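Cytosine deaminase (Klebsiella pneumoniae, PDB 4R85) deaminates 5-methylcytosine and cytosine by hydrolysis, probably using its bound iron(II) ion, as in other amidohydrolase-fold deaminases. Local coordinates at residues S73-F77 with H276-F281; T242-Y248 with R287-R292. One frame throughout, in Å; residues are numbered along the deposited sequence.

Contact 1: residues S73-F77 with H276-F281; sequences SGTLF and HLQGRF. With 17E (5-methylcytosine), chain G.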
ATOM      1  N   SER A  73      -0.595  19.339  -9.529  1.00 16.83           N
ATOM      2  CA  SER A  73       0.666  18.787  -9.991  1.00 17.48           C
ATOM      3  C   SER A  73       1.162  17.674  -9.069  1.00 15.78           C
ATOM      4  O   SER A  73       2.067  16.928  -9.433  1.00 16.37           O
ATOM      5  CB  SER A  73       1.724  19.885 -10.089  1.00 14.99           C
ATOM      6  OG  SER A  73       2.033  20.414  -8.802  1.00 13.67           O
ATOM      7  N   GLY A  74       0.566  17.579  -7.880  1.00 14.74           N
ATOM      8  CA  GLY A  74       0.970  16.615  -6.873  1.00 15.38           C
ATOM      9  C   GLY A  74       2.385  16.825  -6.370  1.00 18.06           C
ATOM     10  O   GLY A  74       3.113  15.851  -6.105  1.00 15.50           O
ATOM     11  N   THR A  75       2.790  18.091  -6.257  1.00 16.13           N
ATOM     12  CA  THR A  75       4.133  18.435  -5.788  1.00 15.26           C
ATOM     13  C   THR A  75       4.117  19.083  -4.410  1.00 16.57           C
ATOM     14  O   THR A  75       3.094  19.636  -3.973  1.00 16.45           O
ATOM     15  CB  THR A  75       4.884  19.376  -6.754  1.00 17.13           C
ATOM     16  OG1 THR A  75       4.190  20.630  -6.858  1.00 17.47           O
ATOM     17  CG2 THR A  75       5.001  18.756  -8.140  1.00 20.22           C
ATOM     18  N   LEU A  76       5.256  18.987  -3.730  1.00 13.78           N
ATOM     19  CA  LEU A  76       5.462  19.655  -2.453  1.00 15.94           C
ATOM     20  C   LEU A  76       5.180  21.146  -2.608  1.00 11.93           C
ATOM     21  O   LEU A  76       4.502  21.752  -1.780  1.00 13.34           O
ATOM     22  CB  LEU A  76       6.908  19.467  -1.990  1.00 14.74           C
ATOM     23  CG  LEU A  76       7.311  20.267  -0.758  1.00 16.08           C
ATOM     24  CD1 LEU A  76       6.485  19.822   0.450  1.00 16.75           C
ATOM     25  CD2 LEU A  76       8.817  20.131  -0.479  1.00 19.89           C
ATOM     26  N   PHE A  77       5.706  21.732  -3.677  1.00 13.86           N
ATOM     27  CA  PHE A  77       5.658  23.189  -3.823  1.00 17.76           C
ATOM     28  C   PHE A  77       4.269  23.733  -4.114  1.00 17.96           C
ATOM     29  O   PHE A  77       3.880  24.749  -3.539  1.00 14.62           O
ATOM     30  CB  PHE A  77       6.674  23.672  -4.861  1.00 20.35           C
ATOM     31  CG  PHE A  77       8.060  23.137  -4.622  1.00 24.80           C
ATOM     32  CD1 PHE A  77       8.680  22.318  -5.554  1.00 29.98           C
ATOM     33  CD2 PHE A  77       8.721  23.416  -3.434  1.00 30.04           C
ATOM     34  CE1 PHE A  77       9.954  21.807  -5.312  1.00 31.00           C
ATOM     35  CE2 PHE A  77       9.984  22.912  -3.189  1.00 30.25           C
ATOM     36  CZ  PHE A  77      10.601  22.105  -4.131  1.00 31.48           C
ATOM     37  N   HIS A 276       4.320   9.688  -3.522  1.00 11.07           N
ATOM     38  CA  HIS A 276       3.382  10.591  -4.196  1.00 13.88           C
ATOM     39  C   HIS A 276       4.035  11.928  -4.593  1.00 12.06           C
ATOM     40  O   HIS A 276       3.898  12.374  -5.725  1.00 12.33           O
ATOM     41  CB  HIS A 276       2.163  10.817  -3.282  1.00 15.05           C
ATOM     42  CG  HIS A 276       1.264  11.938  -3.705  1.00 13.05           C
ATOM     43  ND1 HIS A 276       0.541  11.921  -4.881  1.00 12.32           N
ATOM     44  CD2 HIS A 276       0.938  13.097  -3.080  1.00 15.85           C
ATOM     45  CE1 HIS A 276      -0.167  13.033  -4.975  1.00 17.40           C
ATOM     46  NE2 HIS A 276       0.054  13.764  -3.894  1.00 15.51           N
ATOM     47  N   LEU A 277       4.755  12.554  -3.666  1.00 12.52           N
ATOM     48  CA  LEU A 277       5.312  13.889  -3.901  1.00 11.04           C
ATOM     49  C   LEU A 277       6.669  13.881  -4.605  1.00 17.59           C
ATOM     50  O   LEU A 277       7.037  14.851  -5.254  1.00 16.92           O
ATOM     51  CB  LEU A 277       5.468  14.654  -2.583  1.00  9.71           C
ATOM     52  CG  LEU A 277       4.210  15.016  -1.801  1.00  9.68           C
ATOM     53  CD1 LEU A 277       4.611  15.838  -0.599  1.00 12.63           C
ATOM     54  CD2 LEU A 277       3.228  15.812  -2.690  1.00 12.57           C
ATOM     55  N   GLN A 278       7.427  12.804  -4.451  1.00 14.25           N
ATOM     56  CA  GLN A 278       8.765  12.740  -5.045  1.00 12.81           C
ATOM     57  C   GLN A 278       8.715  12.079  -6.415  1.00 15.55           C
ATOM     58  O   GLN A 278       7.707  11.467  -6.795  1.00 13.19           O
ATOM     59  CB  GLN A 278       9.734  11.962  -4.130  1.00 11.55           C
ATOM     60  CG  GLN A 278       9.800  12.486  -2.700  1.00 14.47           C
ATOM     61  CD  GLN A 278      10.201  13.945  -2.628  1.00 20.49           C
ATOM     62  OE1 GLN A 278      11.192  14.354  -3.235  1.00 22.07           O
ATOM     63  NE2 GLN A 278       9.427  14.742  -1.889  1.00 15.96           N
ATOM     64  N   GLY A 279       9.821  12.181  -7.151  1.00 14.33           N
ATOM     65  CA  GLY A 279       9.883  11.647  -8.502  1.00 13.25           C
ATOM     66  C   GLY A 279       9.080  12.453  -9.512  1.00 14.89           C
ATOM     67  O   GLY A 279       8.954  12.047 -10.664  1.00 14.04           O
ATOM     68  N   ARG A 280       8.545  13.600  -9.096  1.00 15.63           N
ATOM     69  CA  ARG A 280       7.681  14.404  -9.978  1.00 13.12           C
ATOM     70  C   ARG A 280       8.445  15.221 -11.007  1.00 17.12           C
ATOM     71  O   ARG A 280       7.855  15.751 -11.953  1.00 16.37           O
ATOM     72  CB  ARG A 280       6.815  15.359  -9.150  1.00 14.08           C
ATOM     73  CG  ARG A 280       5.778  14.662  -8.260  1.00 15.27           C
ATOM     74  CD  ARG A 280       4.532  14.273  -9.056  1.00 17.14           C
ATOM     75  NE  ARG A 280       3.539  13.620  -8.207  1.00 12.85           N
ATOM     76  CZ  ARG A 280       2.325  13.271  -8.611  1.00 11.27           C
ATOM     77  NH1 ARG A 280       1.949  13.508  -9.865  1.00 13.55           N
ATOM     78  NH2 ARG A 280       1.489  12.677  -7.765  1.00 11.21           N
ATOM     79  N   PHE A 281       9.751  15.356 -10.814  1.00 12.07           N
ATOM     80  CA  PHE A 281      10.557  16.142 -11.733  1.00 14.08           C
ATOM     81  C   PHE A 281      11.461  15.267 -12.592  1.00 17.06           C
ATOM     82  O   PHE A 281      12.291  15.775 -13.349  1.00 17.35           O
ATOM     83  CB  PHE A 281      11.341  17.207 -10.963  1.00 16.70           C
ATOM     84  CG  PHE A 281      10.454  18.114 -10.156  1.00 15.00           C
ATOM     85  CD1 PHE A 281      10.318  17.938  -8.787  1.00 15.57           C
ATOM     86  CD2 PHE A 281       9.700  19.096 -10.785  1.00 16.89           C
ATOM     87  CE1 PHE A 281       9.468  18.756  -8.051  1.00 19.83           C
ATOM     88  CE2 PHE A 281       8.858  19.916 -10.061  1.00 19.68           C
ATOM     89  CZ  PHE A 281       8.740  19.750  -8.692  1.00 18.69           C
TER
HETATM   90  N1  17E G 501       4.640  20.599   4.342  1.00 12.92           N
HETATM   91  C2  17E G 501       5.827  20.141   3.946  1.00 13.67           C
HETATM   92  O2  17E G 501       6.868  21.019   3.783  1.00 13.81           O
HETATM   93  N3  17E G 501       6.032  18.842   3.706  1.00 15.01           N
HETATM   94  C4  17E G 501       5.032  17.957   3.854  1.00 19.47           C
HETATM   95  N4  17E G 501       5.262  16.572   3.594  1.00 20.70           N
HETATM   96  C5  17E G 501       3.770  18.391   4.269  1.00 13.49           C
HETATM   97  C6  17E G 501       3.605  19.751   4.512  1.00 14.79           C
HETATM   98  CM5 17E G 501       2.647  17.419   4.442  1.00 14.00           C
HETATM   99  O   HOH W   1       7.434  17.569  -4.794  1.00 14.71           O
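G74 presents its backbone to L277 and R280, and here the contact is tightest. CD2 of L277 lies 3.4 Å from O of G74 and also meets the carbonyl carbon of T75. The guanidinium of R280 lies flat against the turn, with CA of G74 4.0 Å above the centre of its plane. A bend at chi2 (-81°) folds the arginine back on its own segment, where NE donates to O of H276 (2.8 Å), nearly in the guanidinium plane, and NH2 adds a weak bond to the same oxygen.

Toward the outside the packing becomes looser and apolar. CG2 of T75 touches CZ of F281 at 3.9 Å, and that same CZ comes to the edge of the F77 ring, 4.1 Å from CD1; F281 itself is exposed. A water joins the segments, accepting from N of L76 and donating to O of L277. L76 opens helix 76-87 and turns CD1 to N3 of 5-methylcytosine, 3.4 Å away. No direct hydrogen bond crosses between the segments, so beside the pocket residue L76 they meet by van der Waals packing, a guanidinium laid over the G74 backbone, which probably adds electrostatic attraction, and one bridging water.

Contact 2: residues T242-Y248 with R287-R292; sequences TCAMGSY and RRGVTR
T242 and T291 meet through their hydroxyls where two loops of the amidohydrolase TIM barrel come together: 242-248, which follows strand 237-240 and coils into a 3-10 segment, and 287-292, which leads into helix 293-298. OG1 of T291 donates to OG1 of T242 over 2.7 Å. The T291 hydroxyl is turned away from its own backbone N (chi1 -166°), and the two side chains meet at a slant. M245 slants across the same threonine, its SD 3.5 Å from OG1 of T291 and its methyl also beside that oxygen.

SD of M245 also rests against CG of R292, whose chain runs extended from CG to NE alongside the 3-10 segment. The guanidinium thereby presents its edge to the backbone: NE donates to O of M245 at 3.0 Å, with the acceptor close to the guanidinium plane but the donor 41° out of the carbonyl plane. N of Y248 grips that oxygen from the opposite face. NH1 adds only a weak bond to it and has a stronger partner in N250, while W284 of the second subunit makes a cation-pi contact with this arginine.

At the other end R287 bends at chi3 and brings its guanidinium edge-on to S247, while its NE forms a salt bridge with D282. Between the two arginines G246 packs closely, its CA 3.4 Å from O of V290, and a water links O of G246 to N of G289. NH1 of R287 donates to OG of S247 over 2.8 Å, the hydroxyl oxygen lying only 6° from the guanidinium plane.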
ATOM      1  N   THR A 242      14.101  12.836   4.795  1.00 13.26           N
ATOM      2  CA  THR A 242      15.414  12.992   4.194  1.00  9.18           C
ATOM      3  C   THR A 242      15.389  12.395   2.794  1.00 11.60           C
ATOM      4  O   THR A 242      16.234  11.578   2.454  1.00 11.15           O
ATOM      5  CB  THR A 242      16.490  12.325   5.081  1.00 12.48           C
ATOM      6  OG1 THR A 242      16.104  10.976   5.392  1.00 12.27           O
ATOM      7  CG2 THR A 242      16.615  13.103   6.387  1.00 12.51           C
ATOM      8  N   CYS A 243      14.409  12.816   1.978  1.00  9.71           N
ATOM      9  CA  CYS A 243      14.205  12.244   0.646  1.00 11.50           C
ATOM     10  C   CYS A 243      15.440  12.351  -0.253  1.00 15.15           C
ATOM     11  O   CYS A 243      15.734  11.440  -1.036  1.00 13.05           O
ATOM     12  CB  CYS A 243      13.014  12.910  -0.042  1.00 10.86           C
ATOM     13  SG  CYS A 243      11.484  12.775   0.917  1.00 16.73           S
ATOM     14  N   ALA A 244      16.148  13.472  -0.154  1.00  9.98           N
ATOM     15  CA  ALA A 244      17.361  13.663  -0.955  1.00 11.44           C
ATOM     16  C   ALA A 244      18.394  12.547  -0.740  1.00 12.74           C
ATOM     17  O   ALA A 244      19.169  12.235  -1.644  1.00  9.12           O
ATOM     18  CB  ALA A 244      17.979  15.032  -0.665  1.00 12.38           C
ATOM     19  N   MET A 245      18.421  11.948   0.449  1.00 11.82           N
ATOM     20  CA  MET A 245      19.365  10.860   0.686  1.00 10.90           C
ATOM     21  C   MET A 245      19.144   9.713  -0.309  1.00 11.59           C
ATOM     22  O   MET A 245      20.087   9.055  -0.728  1.00 11.91           O
ATOM     23  CB  MET A 245      19.296  10.342   2.125  1.00 11.00           C
ATOM     24  CG  MET A 245      20.438   9.388   2.441  1.00 13.35           C
ATOM     25  SD  MET A 245      20.083   8.360   3.880  1.00 17.88           S
ATOM     26  CE  MET A 245      19.857   9.638   5.099  1.00 13.27           C
ATOM     27  N   GLY A 246      17.898   9.496  -0.714  1.00 13.70           N
ATOM     28  CA  GLY A 246      17.611   8.512  -1.747  1.00 14.36           C
ATOM     29  C   GLY A 246      18.166   8.854  -3.124  1.00 17.50           C
ATOM     30  O   GLY A 246      18.106   8.034  -4.040  1.00 18.66           O
ATOM     31  N   SER A 247      18.712  10.060  -3.277  1.00 10.60           N
ATOM     32  CA  SER A 247      19.383  10.429  -4.516  1.00 11.30           C
ATOM     33  C   SER A 247      20.863  10.816  -4.327  1.00 12.11           C
ATOM     34  O   SER A 247      21.505  11.260  -5.283  1.00 13.26           O
ATOM     35  CB  SER A 247      18.630  11.587  -5.195  1.00 16.30           C
ATOM     36  OG  SER A 247      17.285  11.214  -5.487  1.00 14.36           O
ATOM     37  N   TYR A 248      21.408  10.668  -3.111  1.00 10.63           N
ATOM     38  CA  TYR A 248      22.781  11.130  -2.854  1.00 11.72           C
ATOM     39  C   TYR A 248      23.819  10.380  -3.672  1.00 12.57           C
ATOM     40  O   TYR A 248      23.651   9.204  -4.011  1.00 13.43           O
ATOM     41  CB  TYR A 248      23.190  11.001  -1.372  1.00 13.45           C
ATOM     42  CG  TYR A 248      22.685  12.091  -0.455  1.00  9.14           C
ATOM     43  CD1 TYR A 248      22.142  13.269  -0.968  1.00 11.29           C
ATOM     44  CD2 TYR A 248      22.752  11.943   0.926  1.00 11.59           C
ATOM     45  CE1 TYR A 248      21.672  14.258  -0.120  1.00 14.93           C
ATOM     46  CE2 TYR A 248      22.286  12.926   1.781  1.00 11.59           C
ATOM     47  CZ  TYR A 248      21.746  14.079   1.251  1.00 12.35           C
ATOM     48  OH  TYR A 248      21.280  15.056   2.105  1.00 11.51           O
ATOM     49  N   ARG A 287      12.478   7.985 -10.223  1.00 12.59           N
ATOM     50  CA  ARG A 287      13.019   7.582  -8.921  1.00 16.61           C
ATOM     51  C   ARG A 287      11.928   7.412  -7.857  1.00 15.36           C
ATOM     52  O   ARG A 287      10.882   8.064  -7.900  1.00  9.95           O
ATOM     53  CB  ARG A 287      14.106   8.559  -8.432  1.00 11.68           C
ATOM     54  CG  ARG A 287      13.585   9.857  -7.760  1.00 11.46           C
ATOM     55  CD  ARG A 287      14.730  10.875  -7.615  1.00 12.03           C
ATOM     56  NE  ARG A 287      15.213  11.279  -8.942  1.00 13.91           N
ATOM     57  CZ  ARG A 287      16.420  11.784  -9.192  1.00 17.12           C
ATOM     58  NH1 ARG A 287      17.293  11.961  -8.207  1.00 15.60           N
ATOM     59  NH2 ARG A 287      16.752  12.114 -10.438  1.00 16.52           N
ATOM     60  N   ARG A 288      12.181   6.536  -6.891  1.00 12.01           N
ATOM     61  CA  ARG A 288      11.249   6.342  -5.791  1.00 10.03           C
ATOM     62  C   ARG A 288      11.211   7.563  -4.892  1.00 10.49           C
ATOM     63  O   ARG A 288      10.141   7.950  -4.416  1.00 12.75           O
ATOM     64  CB  ARG A 288      11.644   5.106  -4.971  1.00  9.71           C
ATOM     65  CG  ARG A 288      11.463   3.815  -5.761  1.00 10.07           C
ATOM     66  CD  ARG A 288      12.230   2.584  -5.185  1.00 11.88           C
ATOM     67  NE  ARG A 288      12.042   1.498  -6.140  1.00 14.64           N
ATOM     68  CZ  ARG A 288      11.589   0.285  -5.851  1.00 10.85           C
ATOM     69  NH1 ARG A 288      11.337  -0.067  -4.594  1.00 10.82           N
ATOM     70  NH2 ARG A 288      11.415  -0.580  -6.839  1.00 11.27           N
ATOM     71  N   GLY A 289      12.392   8.123  -4.617  1.00 10.42           N
ATOM     72  CA  GLY A 289      12.516   9.340  -3.830  1.00 13.20           C
ATOM     73  C   GLY A 289      12.358   9.190  -2.330  1.00 16.88           C
ATOM     74  O   GLY A 289      12.073  10.163  -1.632  1.00 16.93           O
ATOM     75  N   VAL A 290      12.547   7.973  -1.822  1.00 12.12           N
ATOM     76  CA  VAL A 290      12.425   7.719  -0.397  1.00 13.90           C
ATOM     77  C   VAL A 290      13.829   7.564   0.188  1.00 14.10           C
ATOM     78  O   VAL A 290      14.740   7.117  -0.499  1.00 15.95           O
ATOM     79  CB  VAL A 290      11.560   6.455  -0.157  1.00 22.74           C
ATOM     80  CG1 VAL A 290      11.546   6.046   1.299  1.00 24.98           C
ATOM     81  CG2 VAL A 290      10.138   6.705  -0.661  1.00 21.15           C
ATOM     82  N   THR A 291      14.010   7.976   1.437  1.00 11.92           N
ATOM     83  CA  THR A 291      15.306   7.866   2.104  1.00 13.05           C
ATOM     84  C   THR A 291      15.775   6.395   2.226  1.00 14.66           C
ATOM     85  O   THR A 291      15.030   5.449   1.910  1.00 12.34           O
ATOM     86  CB  THR A 291      15.262   8.568   3.491  1.00 10.65           C
ATOM     87  OG1 THR A 291      16.592   8.743   3.991  1.00 14.11           O
ATOM     88  CG2 THR A 291      14.424   7.773   4.492  1.00 10.72           C
ATOM     89  N   ARG A 292      17.009   6.195   2.680  1.00 11.16           N
ATOM     90  CA  ARG A 292      17.598   4.847   2.659  1.00 11.41           C
ATOM     91  C   ARG A 292      17.290   4.111   3.957  1.00 12.14           C
ATOM     92  O   ARG A 292      18.184   3.834   4.752  1.00 12.29           O
ATOM     93  CB  ARG A 292      19.106   4.929   2.437  1.00 11.37           C
ATOM     94  CG  ARG A 292      19.501   5.742   1.208  1.00  9.27           C
ATOM     95  CD  ARG A 292      20.995   5.577   0.913  1.00  9.50           C
ATOM     96  NE  ARG A 292      21.403   6.450  -0.189  1.00 11.86           N
ATOM     97  CZ  ARG A 292      22.555   6.369  -0.842  1.00 12.55           C
ATOM     98  NH1 ARG A 292      22.820   7.229  -1.815  1.00 15.67           N
ATOM     99  NH2 ARG A 292      23.446   5.440  -0.527  1.00 11.03           N
TER
HETATM  100  O   HOH W   2      15.365   6.769  -4.873  1.00 22.35           O

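In the fold
The two contacts lie side by side, their centres about 13 Å apart, and their segments alternate along the chain. Contact 2 is buried and polar, with arginine and threonine donors bonded directly across two loops; contact 1 is partly buried, joins the start of helix 76-87 to the end of helix 271-277, and has an exposed aromatic rim. They touch where CG of Q278 packs 3.4 Å from O of G289. Contact 1 borders the ligand directly, whereas the nearest approach from contact 2, the side chain of C243, stays about 8 Å from it. Both also reach the second subunit, contact 2 through hydrogen bonds of R287 and R288.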